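Lipoprotein (Mycoplasma mycoides subsp. capri, PDB 7ADK) probably acts as a peptidase of the PA clan, most likely a surface-bound protease like the immunoglobulin-cleaving mycoplasma enzymes of this family. Local coordinates at residues I256-E261 with S668-Y673. Numbering follows the deposited sequence.
Sequences IYEGAE and SEYKFY
Two irregular loops come together here, their backbones well apart: the nearest CA pairs, Glu258 with Glu669 and Glu261 with Tyr670, are both 8.7 Å apart. In 668-673 the chain turns, Phe672 N bonding back to Glu669 O, and from this turn Tyr670 and Lys671 reach across the gap. Lys671 runs fully extended beyond CG and crosses the Glu258 side chain obliquely. Lys671 NZ forms a salt bridge to Glu258 OE1 at 2.7 Å, on the anti lone pair, and donates a longer hydrogen bond, 3.2 Å, to Glu258 O, on a lone pair in the carbonyl plane. Tyr670 takes the crowded position between backbone N and carbonyl carbon (chi1 67°), and its OH accepts the Glu261 N-H (Glu261 N to Tyr670 OH 3.2 Å, N-H...O angle 154°). Glu261 CB lies 3.7 Å from Tyr670 OH, while Glu261 OE2 forms a salt bridge with Lys264 NZ. The other protein's chain also hydrogen-bonds Glu258 O and Glu669 OE1 through polar side chains. With Glu669 OE1 only 4.8 Å from Glu258 OE1, the Lys671 ammonium probably eases the repulsion between two carboxylates; the contact ties the loop between helix 220-226 and strand 289-293 to that between helices 651-655 and 688-691, beside the other protein.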
loop_
_atom_site.group_PDB
_atom_site.type_symbol
_atom_site.label_atom_id
_atom_site.label_comp_id
_atom_site.label_asym_id
_atom_site.label_seq_id
_atom_site.Cartn_x
_atom_site.Cartn_y
_atom_site.Cartn_z
ATOM N N ILE B 256 21.254 10.569 7.451
ATOM C CA ILE B 256 20.003 10.043 7.985
ATOM C C ILE B 256 19.730 10.644 9.373
ATOM O O ILE B 256 18.886 11.523 9.496
ATOM C CB ILE B 256 19.977 8.492 7.910
ATOM C CG1 ILE B 256 20.327 8.001 6.486
ATOM C CG2 ILE B 256 18.593 7.981 8.325
ATOM C CD1 ILE B 256 20.334 6.493 6.255
ATOM N N TYR B 257 20.430 10.199 10.424
ATOM C CA TYR B 257 20.225 10.601 11.828
ATOM C C TYR B 257 18.796 10.390 12.383
ATOM O O TYR B 257 18.491 10.774 13.514
ATOM C CB TYR B 257 20.683 12.042 12.067
ATOM C CG TYR B 257 22.044 12.443 11.535
ATOM C CD1 TYR B 257 23.212 11.971 12.157
ATOM C CD2 TYR B 257 22.131 13.400 10.509
ATOM C CE1 TYR B 257 24.461 12.468 11.761
ATOM C CE2 TYR B 257 23.385 13.891 10.104
ATOM C CZ TYR B 257 24.552 13.422 10.734
ATOM O OH TYR B 257 25.763 13.869 10.324
ATOM N N GLU B 258 17.897 9.771 11.614
ATOM C CA GLU B 258 16.482 9.591 11.957
ATOM C C GLU B 258 16.256 8.747 13.213
ATOM O O GLU B 258 15.217 8.885 13.861
ATOM C CB GLU B 258 15.739 8.975 10.754
ATOM C CG GLU B 258 15.657 9.899 9.530
ATOM C CD GLU B 258 15.073 11.284 9.841
ATOM O OE1 GLU B 258 14.220 11.395 10.751
ATOM O OE2 GLU B 258 15.456 12.275 9.188
ATOM N N GLY B 259 17.237 7.919 13.582
ATOM C CA GLY B 259 17.324 7.267 14.890
ATOM C C GLY B 259 16.402 6.061 15.087
ATOM O O GLY B 259 16.141 5.682 16.227
ATOM N N ALA B 260 15.894 5.464 14.007
ATOM C CA ALA B 260 15.094 4.247 14.070
ATOM C C ALA B 260 15.199 3.398 12.790
ATOM O O ALA B 260 15.887 2.382 12.789
ATOM C CB ALA B 260 13.647 4.603 14.437
ATOM N N GLU B 261 14.524 3.776 11.702
ATOM C CA GLU B 261 14.263 2.888 10.555
ATOM C C GLU B 261 15.082 3.255 9.307
ATOM O O GLU B 261 14.539 3.583 8.261
ATOM C CB GLU B 261 12.748 2.744 10.305
ATOM C CG GLU B 261 12.016 2.148 11.521
ATOM C CD GLU B 261 10.633 1.593 11.149
ATOM O OE1 GLU B 261 10.431 0.360 11.181
ATOM O OE2 GLU B 261 9.726 2.372 10.776
ATOM N N SER B 668 11.408 12.851 0.704
ATOM C CA SER B 668 10.983 13.256 2.052
ATOM C C SER B 668 11.103 12.147 3.086
ATOM O O SER B 668 11.139 10.965 2.756
ATOM C CB SER B 668 9.532 13.726 2.044
ATOM O OG SER B 668 9.492 15.056 1.624
ATOM N N GLU B 669 11.084 12.568 4.350
ATOM C CA GLU B 669 11.042 11.723 5.538
ATOM C C GLU B 669 9.941 10.653 5.449
ATOM O O GLU B 669 8.769 10.965 5.254
ATOM C CB GLU B 669 10.756 12.564 6.794
ATOM C CG GLU B 669 11.615 13.797 7.027
ATOM C CD GLU B 669 11.269 14.550 8.327
ATOM O OE1 GLU B 669 10.536 14.051 9.196
ATOM O OE2 GLU B 669 11.758 15.678 8.497
ATOM N N TYR B 670 10.273 9.392 5.719
ATOM C CA TYR B 670 9.299 8.304 5.814
ATOM C C TYR B 670 8.235 8.535 6.910
ATOM O O TYR B 670 7.197 7.874 6.935
ATOM C CB TYR B 670 10.061 6.987 6.026
ATOM C CG TYR B 670 10.786 6.829 7.347
ATOM C CD1 TYR B 670 10.053 6.498 8.499
ATOM C CD2 TYR B 670 12.181 6.973 7.423
ATOM C CE1 TYR B 670 10.707 6.341 9.729
ATOM C CE2 TYR B 670 12.844 6.803 8.651
ATOM C CZ TYR B 670 12.104 6.495 9.808
ATOM O OH TYR B 670 12.722 6.346 11.008
ATOM N N LYS B 671 8.475 9.481 7.820
ATOM C CA LYS B 671 7.614 9.856 8.947
ATOM C C LYS B 671 6.344 10.597 8.547
ATOM O O LYS B 671 5.424 10.658 9.350
ATOM C CB LYS B 671 8.440 10.691 9.938
ATOM C CG LYS B 671 9.537 9.836 10.589
ATOM C CD LYS B 671 10.461 10.645 11.497
ATOM C CE LYS B 671 11.518 9.717 12.103
ATOM N NZ LYS B 671 12.605 10.466 12.764
ATOM N N PHE B 672 6.244 11.124 7.330
ATOM C CA PHE B 672 5.087 11.899 6.873
ATOM C C PHE B 672 3.863 11.066 6.454
ATOM O O PHE B 672 2.799 11.644 6.264
ATOM C CB PHE B 672 5.525 12.788 5.699
ATOM C CG PHE B 672 6.490 13.934 5.967
ATOM C CD1 PHE B 672 6.751 14.409 7.265
ATOM C CD2 PHE B 672 7.098 14.569 4.868
ATOM C CE1 PHE B 672 7.639 15.477 7.457
ATOM C CE2 PHE B 672 7.996 15.630 5.061
ATOM C CZ PHE B 672 8.274 16.076 6.358
ATOM N N TYR B 673 3.962 9.737 6.309
ATOM C CA TYR B 673 3.105 8.958 5.400
ATOM C C TYR B 673 1.582 9.154 5.498
ATOM O O TYR B 673 0.949 9.513 4.508
ATOM C CB TYR B 673 3.466 7.469 5.487
ATOM C CG TYR B 673 2.703 6.612 4.487
ATOM C CD1 TYR B 673 2.773 6.931 3.123
ATOM C CD2 TYR B 673 1.887 5.542 4.903
ATOM C CE1 TYR B 673 2.015 6.220 2.186
ATOM C CE2 TYR B 673 1.122 4.829 3.958
ATOM C CZ TYR B 673 1.186 5.168 2.594
ATOM O OH TYR B 673 0.503 4.463 1.656
#